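Local coordinates for protein phytochromobilin synthase (Solanum lycopersicum, PDB 6KME) that binds biliverdin IX alpha and probably reduces it, with electrons from ferredoxin, to phytochromobilin, the chromophore of plant phytochromes, at residues 82-87 against 98-103; 54-59 against 72-77; 166-171 against 291-296. The protein carries 1 engineered substitution. All coordinates share one frame; numbering follows the deposited sequence.

Contacts 1 and 2 belong to one antiparallel sheet and share a border: strands 69-77 and 81-91 are neighbours in it, the two contact centres are about 10 Å apart, and Leu84 O lies 2.7 Å from Phe76 N in a probable hydrogen bond. Contact 2 forms the edge of this sheet, and contact 1 leads inward to the bilin: the side chain of Asp99 is about 4 Å from the bound biliverdin IX alpha at the nearest atoms. Contact 3 meets the same biliverdin from its propionate side. Its centre lies about 24 Å from that of contact 1, with about 13 Å between nearest atoms, and about 31 Å from that of contact 2, across the centre of the chain.

Contact 1 (82-87 against 98-103)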
loop_
_atom_site.group_PDB
_atom_site.type_symbol
_atom_site.label_atom_id
_atom_site.label_comp_id
_atom_site.label_asym_id
_atom_site.label_seq_id
_atom_site.Cartn_x
_atom_site.Cartn_y
_atom_site.Cartn_z
ATOM N N ARG A 82 1.053 12.917 6.132
ATOM C CA ARG A 82 1.753 13.607 5.052
ATOM C C ARG A 82 0.945 13.579 3.756
ATOM O O ARG A 82 0.866 14.585 3.038
ATOM C CB ARG A 82 3.136 12.975 4.843
ATOM C CG ARG A 82 4.029 13.708 3.848
ATOM C CD ARG A 82 5.369 13.030 3.675
ATOM N NE ARG A 82 5.251 11.701 3.048
ATOM C CZ ARG A 82 5.076 11.486 1.749
ATOM N NH1 ARG A 82 4.989 12.512 0.913
ATOM N NH2 ARG A 82 4.990 10.238 1.282
ATOM N N LEU A 83 0.337 12.441 3.437
ATOM C CA LEU A 83 -0.358 12.296 2.158
ATOM C C LEU A 83 -1.370 11.171 2.259
ATOM O O LEU A 83 -1.009 10.034 2.578
ATOM C CB LEU A 83 0.626 12.021 1.013
ATOM C CG LEU A 83 -0.067 11.786 -0.333
ATOM C CD1 LEU A 83 -0.969 12.984 -0.727
ATOM C CD2 LEU A 83 0.959 11.486 -1.425
ATOM N N LEU A 84 -2.627 11.486 1.993
ATOM C CA LEU A 84 -3.669 10.493 1.786
ATOM C C LEU A 84 -4.089 10.618 0.331
ATOM O O LEU A 84 -4.541 11.688 -0.087
ATOM C CB LEU A 84 -4.861 10.737 2.711
ATOM C CG LEU A 84 -6.045 9.772 2.656
ATOM C CD1 LEU A 84 -5.616 8.429 3.177
ATOM C CD2 LEU A 84 -7.212 10.317 3.506
ATOM N N ARG A 85 -3.928 9.543 -0.448
ATOM C CA ARG A 85 -4.164 9.665 -1.881
ATOM C C ARG A 85 -4.809 8.396 -2.428
ATOM O O ARG A 85 -4.572 7.282 -1.940
ATOM C CB ARG A 85 -2.862 10.019 -2.631
ATOM C CG ARG A 85 -2.070 8.848 -3.222
ATOM C CD ARG A 85 -1.408 7.994 -2.149
ATOM N NE ARG A 85 -0.542 6.931 -2.697
ATOM C CZ ARG A 85 -0.974 5.747 -3.129
ATOM N NH1 ARG A 85 -2.267 5.473 -3.119
ATOM N NH2 ARG A 85 -0.108 4.836 -3.576
ATOM N N SER A 86 -5.659 8.586 -3.435
ATOM C CA SER A 86 -6.340 7.479 -4.085
ATOM C C SER A 86 -6.227 7.605 -5.598
ATOM O O SER A 86 -6.268 8.709 -6.158
ATOM C CB SER A 86 -7.818 7.408 -3.690
ATOM O OG SER A 86 -8.516 8.541 -4.162
ATOM N N LEU A 87 -6.069 6.459 -6.244
ATOM C CA LEU A 87 -6.213 6.321 -7.686
ATOM C C LEU A 87 -7.313 5.301 -7.901
ATOM O O LEU A 87 -7.278 4.218 -7.308
ATOM C CB LEU A 87 -4.908 5.871 -8.346
ATOM C CG LEU A 87 -5.009 5.380 -9.802
ATOM C CD1 LEU A 87 -5.409 6.518 -10.756
ATOM C CD2 LEU A 87 -3.708 4.736 -10.258
ATOM N N LEU A 98 -8.342 -0.005 -7.437
ATOM C CA LEU A 98 -8.186 0.938 -6.339
ATOM C C LEU A 98 -6.757 0.859 -5.815
ATOM O O LEU A 98 -6.269 -0.228 -5.489
ATOM C CB LEU A 98 -9.182 0.653 -5.196
ATOM C CG LEU A 98 -9.036 1.582 -3.968
ATOM C CD1 LEU A 98 -9.445 3.011 -4.320
ATOM C CD2 LEU A 98 -9.851 1.073 -2.766
ATOM N N ASP A 99 -6.084 2.007 -5.750
ATOM C CA ASP A 99 -4.855 2.177 -4.974
ATOM C C ASP A 99 -5.108 3.328 -4.012
ATOM O O ASP A 99 -5.163 4.488 -4.432
ATOM C CB ASP A 99 -3.636 2.468 -5.856
ATOM C CG ASP A 99 -2.306 2.528 -5.049
ATOM O OD1 ASP A 99 -2.344 2.810 -3.830
ATOM O OD2 ASP A 99 -1.225 2.282 -5.637
ATOM N N PHE A 100 -5.234 2.995 -2.730
ATOM C CA PHE A 100 -5.547 3.927 -1.656
ATOM C C PHE A 100 -4.488 3.749 -0.576
ATOM O O PHE A 100 -4.261 2.624 -0.121
ATOM C CB PHE A 100 -6.959 3.634 -1.119
ATOM C CG PHE A 100 -7.418 4.579 -0.056
ATOM C CD1 PHE A 100 -7.096 4.356 1.274
ATOM C CD2 PHE A 100 -8.183 5.689 -0.387
ATOM C CE1 PHE A 100 -7.529 5.243 2.264
ATOM C CE2 PHE A 100 -8.601 6.580 0.590
ATOM C CZ PHE A 100 -8.275 6.351 1.913
ATOM N N ALA A 101 -3.815 4.836 -0.191
ATOM C CA ALA A 101 -2.757 4.761 0.811
ATOM C C ALA A 101 -2.764 5.999 1.699
ATOM O O ALA A 101 -3.128 7.099 1.269
ATOM C CB ALA A 101 -1.363 4.625 0.172
ATOM N N ALA A 102 -2.338 5.803 2.945
ATOM C CA ALA A 102 -2.123 6.885 3.899
ATOM C C ALA A 102 -0.669 6.837 4.344
ATOM O O ALA A 102 -0.223 5.831 4.915
ATOM C CB ALA A 102 -3.069 6.765 5.091
ATOM N N PHE A 103 0.069 7.909 4.050
ATOM C CA PHE A 103 1.465 8.050 4.434
ATOM C C PHE A 103 1.563 9.012 5.607
ATOM O O PHE A 103 1.138 10.177 5.475
ATOM C CB PHE A 103 2.295 8.579 3.270
ATOM C CG PHE A 103 2.292 7.683 2.038
ATOM C CD1 PHE A 103 2.433 6.311 2.151
ATOM C CD2 PHE A 103 2.165 8.236 0.767
ATOM C CE1 PHE A 103 2.436 5.500 1.016
ATOM C CE2 PHE A 103 2.170 7.435 -0.374
ATOM C CZ PHE A 103 2.303 6.066 -0.250
#
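Leu83, Arg85 and Leu87 form hydrogen-bonded pairs with Phe103, Ala101 and Asp99 across two antiparallel strands whose axes come within 4.7 Å, with the non-hydrogen-bonded pairs Leu84-Ala102 and Ser86-Phe100 between them. At one end Arg82 N, weakly, and Leu83 N both donate to Phe103 O, a classic beta bulge where the chain turns a corner. On the face that carries Arg85, the arginine chain bends at chi2 (-71°) and reaches over the neighbouring strand to Asp99. The grip is end-on and falls on one oxygen: Asp99 OD1 is 2.8 Å from Arg85 NH1 and 3.0 Å from Arg85 NH2. Both nitrogens approach from the same face of the carboxylate, above its plane, and the two flat groups are turned 56° apart. Alanine suits position 101 because its small CB can lie 3.4 Å above the centre of the Arg85 guanidinium. Phe103 stands almost at right angles to that guanidinium, its CE2 3.6 Å from Arg85 NE, which itself donates to Leu262 O. By contrast, the Arg82 guanidinium lies within 8° of parallel to the Phe103 ring and is held by Gln228 and Asn264. A methionine in place of Arg85 would probably leave Asp99 OD1 without its two donors and the carboxylate freer to turn. The other face is mostly apolar, Ser86 being its one polar side chain among these residues: Leu84 CD1 nestles 3.6 Å from Phe100 CZ and 3.6 Å from Ala102 CB, with Leu41 packed on Leu84 and Ala40 on Phe100. This is a beta hairpin at the heart of the bilin reductase sheet, mostly apolar toward helix 34-47, with Asp99 on the other face contributing to the biliverdin pocket.

Contact 2 (54-59 against 72-77); sequences PLQEKY and QMLSFE
Gln56, in one of its two modelled conformers, lays its carboxamide across the backbone around Leu74. The setting is a beta hairpin, strand 51-63 against strand 69-77, whose outer strand is interrupted by a 3-10 turn at 54-57. Where this turn breaks the backbone pairing, the amide of Gln56 in this conformer takes the place of a peptide group: OE1 accepts from Ser75 N at 2.9 Å, and NE2 donates to Met73 O at 2.9 Å, the acceptor lying nearly in the amide plane. A glutamine suits the place because it offers both a donor and an acceptor; its bend at chi2 (70°) folds the amide back to the strand. Regular backbone pairing resumes on either side, between Ser53 and Ser75 and between Ser60 and Met73. Toward helix 251-262, Leu55 CB rests 3.5 Å from Ser75 OG, and Phe261 packs on both residues. Met73 SD touches Tyr59 CB at 3.9 Å and makes an oblique Met-aromatic contact, 5.5 Å from the centroid of the Tyr59 ring. The far end of that tyrosine is tied by its OH to Asp256. A single water completes the bridge between the segments, donating to Tyr59 O at 2.6 Å and sharing a hydrogen bond with Ser75 OG at 2.8 Å.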
loop_
_atom_site.group_PDB
_atom_site.type_symbol
_atom_site.label_atom_id
_atom_site.label_comp_id
_atom_site.label_asym_id
_atom_site.label_seq_id
_atom_site.Cartn_x
_atom_site.Cartn_y
_atom_site.Cartn_z
ATOM N N PRO A 54 -1.626 19.887 -2.310
ATOM C CA PRO A 54 -1.252 20.603 -3.541
ATOM C C PRO A 54 -1.230 19.708 -4.768
ATOM O O PRO A 54 -1.308 20.216 -5.891
ATOM C CB PRO A 54 0.152 21.141 -3.229
ATOM C CG PRO A 54 0.310 21.017 -1.747
ATOM C CD PRO A 54 -0.538 19.883 -1.318
ATOM N N LEU A 55 -1.125 18.393 -4.596
ATOM C CA LEU A 55 -1.137 17.502 -5.752
ATOM C C LEU A 55 -2.460 17.553 -6.510
ATOM O O LEU A 55 -2.489 17.206 -7.693
ATOM C CB LEU A 55 -0.833 16.066 -5.313
ATOM C CG LEU A 55 0.599 15.798 -4.839
ATOM C CD1 LEU A 55 0.729 14.407 -4.186
ATOM C CD2 LEU A 55 1.566 15.946 -6.003
ATOM N N GLN A 56 -3.546 18.001 -5.865
ATOM C CA GLN A 56 -4.833 17.993 -6.550
ATOM C C GLN A 56 -4.837 18.900 -7.776
ATOM O O GLN A 56 -5.650 18.681 -8.682
ATOM C CB GLN A 56 -5.960 18.388 -5.582
ATOM C CG GLN A 56 -7.364 17.937 -6.031
ATOM C CD GLN A 56 -7.586 16.424 -5.945
ATOM O OE1 GLN A 56 -7.649 15.854 -4.854
ATOM N NE2 GLN A 56 -7.725 15.776 -7.099
ATOM N N GLU A 57 -3.944 19.888 -7.843
ATOM C CA GLU A 57 -3.864 20.776 -8.993
ATOM C C GLU A 57 -3.055 20.189 -10.138
ATOM O O GLU A 57 -3.061 20.761 -11.234
ATOM C CB GLU A 57 -3.249 22.111 -8.592
ATOM C CG GLU A 57 -3.916 22.754 -7.398
ATOM C CD GLU A 57 -3.000 23.726 -6.712
ATOM O OE1 GLU A 57 -2.040 24.179 -7.371
ATOM O OE2 GLU A 57 -3.227 24.023 -5.517
ATOM N N LYS A 58 -2.347 19.080 -9.907
ATOM C CA LYS A 58 -1.576 18.425 -10.955
ATOM C C LYS A 58 -2.043 17.008 -11.265
ATOM O O LYS A 58 -1.712 16.496 -12.342
ATOM C CB LYS A 58 -0.084 18.392 -10.581
ATOM N N TYR A 59 -2.815 16.372 -10.378
ATOM C CA TYR A 59 -3.272 14.986 -10.563
ATOM C C TYR A 59 -4.737 14.908 -10.147
ATOM O O TYR A 59 -5.041 14.877 -8.953
ATOM C CB TYR A 59 -2.420 14.010 -9.754
ATOM C CG TYR A 59 -0.978 14.067 -10.179
ATOM C CD1 TYR A 59 -0.541 13.372 -11.305
ATOM C CD2 TYR A 59 -0.065 14.853 -9.490
ATOM C CE1 TYR A 59 0.778 13.455 -11.727
ATOM C CE2 TYR A 59 1.255 14.936 -9.898
ATOM C CZ TYR A 59 1.671 14.232 -11.013
ATOM O OH TYR A 59 2.984 14.325 -11.418
ATOM N N GLN A 72 -8.962 8.369 -11.993
ATOM C CA GLN A 72 -9.414 9.432 -11.104
ATOM C C GLN A 72 -8.511 9.472 -9.881
ATOM O O GLN A 72 -8.271 8.438 -9.245
ATOM C CB GLN A 72 -10.868 9.220 -10.682
ATOM C CG GLN A 72 -11.832 9.055 -11.837
ATOM C CD GLN A 72 -12.907 8.024 -11.539
ATOM O OE1 GLN A 72 -13.829 8.280 -10.762
ATOM N NE2 GLN A 72 -12.784 6.844 -12.147
ATOM N N MET A 73 -8.007 10.665 -9.556
ATOM C CA MET A 73 -7.038 10.811 -8.478
ATOM C C MET A 73 -7.483 11.871 -7.481
ATOM O O MET A 73 -7.962 12.946 -7.863
ATOM C CB MET A 73 -5.658 11.153 -9.037
ATOM C CG MET A 73 -5.069 10.007 -9.838
ATOM S SD MET A 73 -3.697 10.467 -10.887
ATOM C CE MET A 73 -4.538 11.303 -12.238
ATOM N N LEU A 74 -7.307 11.562 -6.197
ATOM C CA LEU A 74 -7.646 12.471 -5.109
ATOM C C LEU A 74 -6.483 12.512 -4.131
ATOM O O LEU A 74 -5.771 11.524 -3.973
ATOM C CB LEU A 74 -8.909 12.019 -4.386
ATOM C CG LEU A 74 -10.211 11.926 -5.166
ATOM C CD1 LEU A 74 -11.194 11.126 -4.338
ATOM C CD2 LEU A 74 -10.757 13.328 -5.445
ATOM N N SER A 75 -6.281 13.653 -3.472
ATOM C CA SER A 75 -5.189 13.707 -2.510
ATOM C C SER A 75 -5.509 14.708 -1.403
ATOM O O SER A 75 -6.150 15.742 -1.630
ATOM C CB SER A 75 -3.847 14.036 -3.187
ATOM O OG SER A 75 -3.919 15.200 -3.998
ATOM N N PHE A 76 -5.050 14.378 -0.197
ATOM C CA PHE A 76 -5.342 15.164 0.993
ATOM C C PHE A 76 -4.159 15.061 1.941
ATOM O O PHE A 76 -3.277 14.210 1.779
ATOM C CB PHE A 76 -6.623 14.680 1.685
ATOM C CG PHE A 76 -7.831 14.697 0.800
ATOM C CD1 PHE A 76 -8.588 15.851 0.662
ATOM C CD2 PHE A 76 -8.204 13.562 0.096
ATOM C CE1 PHE A 76 -9.701 15.864 -0.156
ATOM C CE2 PHE A 76 -9.314 13.579 -0.724
ATOM C CZ PHE A 76 -10.054 14.719 -0.857
ATOM N N GLU A 77 -4.147 15.940 2.936
ATOM C CA GLU A 77 -3.246 15.799 4.066
ATOM C C GLU A 77 -4.004 16.151 5.336
ATOM O O GLU A 77 -5.159 16.596 5.293
ATOM C CB GLU A 77 -1.976 16.653 3.905
ATOM C CG GLU A 77 -2.190 18.097 3.506
ATOM C CD GLU A 77 -0.880 18.773 3.126
ATOM O OE1 GLU A 77 -0.388 18.558 1.992
ATOM O OE2 GLU A 77 -0.324 19.494 3.979
HETATM O O HOH W 1 -5.111 14.466 -6.394
#

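Contact 3 (166-171 against 291-296); sequences KLTSES and KRSMIG. With BLA (biliverdine IX alpha), chain B.
Arg292 passes Thr168 on its way to the biliverdin propionates. From CB, which meets nothing closely here, the chain leaves with CG anti to the backbone N (chi1 -173°), and CG and CD run by the threonine hydroxyl, CD coming to 3.5 Å from Thr168 OG1 and also lying near biliverdin O2A. NE makes no close contact with either partner. A bend at chi3 (-53°) swings the guanidinium between the two acid groups of the bilin. NH1 serves both, donating to biliverdin O2A at 3.0 Å and also to O2D, while NH2 reaches biliverdin O1D at 2.8 Å along the edge of the guanidinium. An arginine suits this site, since its planar cation offers several N-H groups to two propionates, which are probably ionised. Thr168 holds one of them as well: its backbone N donates to biliverdin O1A and its OG1 is 2.6 Å from biliverdin O2A. Ser171 OG donates to the lactam oxygen OB.

Behind this ligand-binding front, Glu170 ties the two segments together. Its OE1 accepts from Ser293 OG at 2.7 Å through the syn lone pair, and its OE2 takes Ile295 N at 3.0 Å, also on the syn side, so the two oxygens fix the rotation of the carboxylate. Ser293 OG in turn accepts from Gly296 N, an ST motif that curls the loop. Ser169 OG donates to Gly296 O at 2.8 Å; the backbone angles of Gly296 would press a CB against the preceding carbonyl, hence a glycine. The loop 291-296, between helix 274-277 and strand 297-298, is held against 166-171, and its Arg292 reaches the bilin; Leu167 pairs with Ser298 in a small antiparallel sheet, while Lys238, at the end of helix 218-238, bonds to Lys291 O.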
loop_
_atom_site.group_PDB
_atom_site.type_symbol
_atom_site.label_atom_id
_atom_site.label_comp_id
_atom_site.label_asym_id
_atom_site.label_seq_id
_atom_site.Cartn_x
_atom_site.Cartn_y
_atom_site.Cartn_z
ATOM N N LYS A 166 1.939 -18.188 -3.522
ATOM C CA LYS A 166 3.309 -17.712 -3.661
ATOM C C LYS A 166 3.345 -16.288 -4.208
ATOM O O LYS A 166 2.539 -15.910 -5.068
ATOM C CB LYS A 166 4.107 -18.655 -4.574
ATOM C CG LYS A 166 4.280 -20.057 -4.001
ATOM C CD LYS A 166 4.989 -21.001 -5.001
ATOM C CE LYS A 166 4.926 -22.447 -4.507
ATOM N NZ LYS A 166 5.520 -23.393 -5.471
ATOM N N LEU A 167 4.276 -15.484 -3.689
ATOM C CA LEU A 167 4.384 -14.087 -4.090
ATOM C C LEU A 167 5.840 -13.651 -3.988
ATOM O O LEU A 167 6.651 -14.288 -3.311
ATOM C CB LEU A 167 3.487 -13.167 -3.234
ATOM C CG LEU A 167 3.938 -12.838 -1.789
ATOM C CD1 LEU A 167 3.119 -11.679 -1.216
ATOM C CD2 LEU A 167 3.850 -14.051 -0.872
ATOM N N THR A 168 6.163 -12.557 -4.677
ATOM C CA THR A 168 7.489 -11.945 -4.619
ATOM C C THR A 168 8.025 -11.936 -3.185
ATOM O O THR A 168 7.385 -11.389 -2.278
ATOM C CB THR A 168 7.382 -10.518 -5.176
ATOM O OG1 THR A 168 7.046 -10.573 -6.571
ATOM C CG2 THR A 168 8.676 -9.697 -4.969
ATOM N N SER A 169 9.179 -12.596 -2.956
ATOM C CA SER A 169 9.636 -12.786 -1.576
ATOM C C SER A 169 9.996 -11.458 -0.915
ATOM O O SER A 169 9.761 -11.278 0.285
ATOM C CB SER A 169 10.836 -13.735 -1.523
ATOM O OG SER A 169 10.442 -15.088 -1.711
ATOM N N GLU A 170 10.560 -10.520 -1.683
ATOM C CA GLU A 170 10.925 -9.211 -1.145
ATOM C C GLU A 170 9.709 -8.414 -0.671
ATOM O O GLU A 170 9.866 -7.490 0.136
ATOM C CB GLU A 170 11.705 -8.410 -2.199
ATOM C CG GLU A 170 13.099 -8.967 -2.505
ATOM C CD GLU A 170 13.103 -10.080 -3.578
ATOM O OE1 GLU A 170 12.021 -10.566 -3.959
ATOM O OE2 GLU A 170 14.193 -10.441 -4.066
ATOM N N SER A 171 8.505 -8.744 -1.153
ATOM C CA SER A 171 7.308 -8.028 -0.713
ATOM C C SER A 171 7.001 -8.285 0.759
ATOM O O SER A 171 6.459 -7.400 1.440
ATOM C CB SER A 171 6.107 -8.408 -1.585
ATOM O OG SER A 171 6.291 -7.952 -2.921
ATOM N N LYS A 291 14.065 -8.294 -13.261
ATOM C CA LYS A 291 13.245 -9.166 -12.430
ATOM C C LYS A 291 12.549 -8.371 -11.339
ATOM O O LYS A 291 13.148 -7.486 -10.721
ATOM C CB LYS A 291 14.102 -10.258 -11.791
ATOM C CG LYS A 291 14.638 -11.255 -12.786
ATOM C CD LYS A 291 15.054 -12.523 -12.084
ATOM C CE LYS A 291 16.521 -12.512 -11.759
ATOM N NZ LYS A 291 17.219 -13.683 -12.388
ATOM N N ARG A 292 11.273 -8.692 -11.095
ATOM C CA ARG A 292 10.607 -8.140 -9.916
ATOM C C ARG A 292 11.241 -8.665 -8.629
ATOM O O ARG A 292 11.425 -7.912 -7.660
ATOM C CB ARG A 292 9.110 -8.469 -9.941
ATOM C CG ARG A 292 8.313 -7.770 -8.796
ATOM C CD ARG A 292 6.807 -8.028 -8.916
ATOM N NE ARG A 292 6.297 -7.681 -10.235
ATOM C CZ ARG A 292 5.144 -8.117 -10.730
ATOM N NH1 ARG A 292 4.374 -8.905 -10.005
ATOM N NH2 ARG A 292 4.765 -7.762 -11.947
ATOM N N SER A 293 11.602 -9.949 -8.609
ATOM C CA SER A 293 12.066 -10.632 -7.408
ATOM C C SER A 293 13.421 -11.267 -7.694
ATOM O O SER A 293 13.516 -12.147 -8.554
ATOM C CB SER A 293 11.064 -11.711 -6.970
ATOM O OG SER A 293 11.539 -12.410 -5.817
ATOM N N MET A 294 14.463 -10.832 -6.974
ATOM C CA MET A 294 15.757 -11.504 -7.093
ATOM C C MET A 294 15.731 -12.880 -6.438
ATOM O O MET A 294 16.429 -13.795 -6.893
ATOM C CB MET A 294 16.867 -10.646 -6.469
ATOM C CG MET A 294 17.233 -9.370 -7.260
ATOM S SD MET A 294 17.588 -9.608 -9.017
ATOM C CE MET A 294 18.949 -10.774 -8.954
ATOM N N ILE A 295 14.954 -13.036 -5.359
ATOM C CA ILE A 295 14.866 -14.306 -4.640
ATOM C C ILE A 295 14.005 -15.309 -5.410
ATOM O O ILE A 295 14.340 -16.499 -5.501
ATOM C CB ILE A 295 14.315 -14.044 -3.222
ATOM C CG1 ILE A 295 15.332 -13.243 -2.403
ATOM C CG2 ILE A 295 13.934 -15.351 -2.512
ATOM C CD1 ILE A 295 14.715 -12.544 -1.179
ATOM N N GLY A 296 12.918 -14.838 -6.001
ATOM C CA GLY A 296 11.860 -15.667 -6.540
ATOM C C GLY A 296 10.616 -15.614 -5.660
ATOM O O GLY A 296 10.646 -15.156 -4.515
HETATM C CHA BLA B . -0.396 -8.667 -8.687
HETATM N NA BLA B . 0.058 -7.108 -6.666
HETATM C C1A BLA B . 0.173 -8.348 -7.314
HETATM C C2A BLA B . 0.941 -9.232 -6.436
HETATM C C3A BLA B . 1.283 -8.460 -5.240
HETATM C C4A BLA B . 0.726 -7.148 -5.408
HETATM C CMA BLA B . 2.058 -8.900 -3.995
HETATM C CAA BLA B . 1.301 -10.693 -6.826
HETATM C CBA BLA B . 2.490 -10.677 -7.749
HETATM C CGA BLA B . 3.831 -10.742 -6.930
HETATM O O1A BLA B . 3.830 -11.667 -6.172
HETATM O O2A BLA B . 4.601 -9.872 -7.213
HETATM C CHB BLA B . 0.765 -5.958 -4.440
HETATM N NB BLA B . 3.026 -5.977 -3.550
HETATM C C1B BLA B . 1.780 -5.331 -3.725
HETATM C C2B BLA B . 1.826 -4.214 -2.596
HETATM C C3B BLA B . 3.111 -4.120 -2.074
HETATM C C4B BLA B . 3.929 -5.237 -2.727
HETATM C CMB BLA B . 0.648 -3.274 -2.416
HETATM O OB BLA B . 5.115 -5.515 -2.669
HETATM C CAB BLA B . 3.888 -3.326 -1.054
HETATM C CBB BLA B . 5.168 -3.225 -0.626
HETATM N NC BLA B . -2.143 -3.665 -8.874
HETATM C C1C BLA B . -2.285 -2.456 -8.155
HETATM C C2C BLA B . -2.734 -1.413 -9.188
HETATM C C3C BLA B . -2.828 -2.063 -10.419
HETATM C C4C BLA B . -2.444 -3.552 -10.245
HETATM C CMC BLA B . -2.970 0.029 -8.721
HETATM O OC BLA B . -2.044 -2.479 -6.959
HETATM C CAC BLA B . -3.227 -1.435 -11.707
HETATM C CBC BLA B . -3.052 -0.202 -12.232
HETATM C CHD BLA B . -2.334 -4.654 -11.051
HETATM N ND BLA B . -1.307 -6.464 -9.507
HETATM C C1D BLA B . -1.792 -6.019 -10.666
HETATM C C2D BLA B . -1.791 -7.087 -11.745
HETATM C C3D BLA B . -1.276 -8.233 -11.166
HETATM C C4D BLA B . -0.937 -7.878 -9.690
HETATM C CMD BLA B . -2.299 -6.772 -13.139
HETATM C CAD BLA B . -1.014 -9.643 -11.710
HETATM C CBD BLA B . 0.146 -9.715 -12.685
HETATM C CGD BLA B . 1.584 -9.496 -12.040
HETATM O O1D BLA B . 2.226 -8.668 -12.662
HETATM O O2D BLA B . 1.795 -10.186 -11.051
#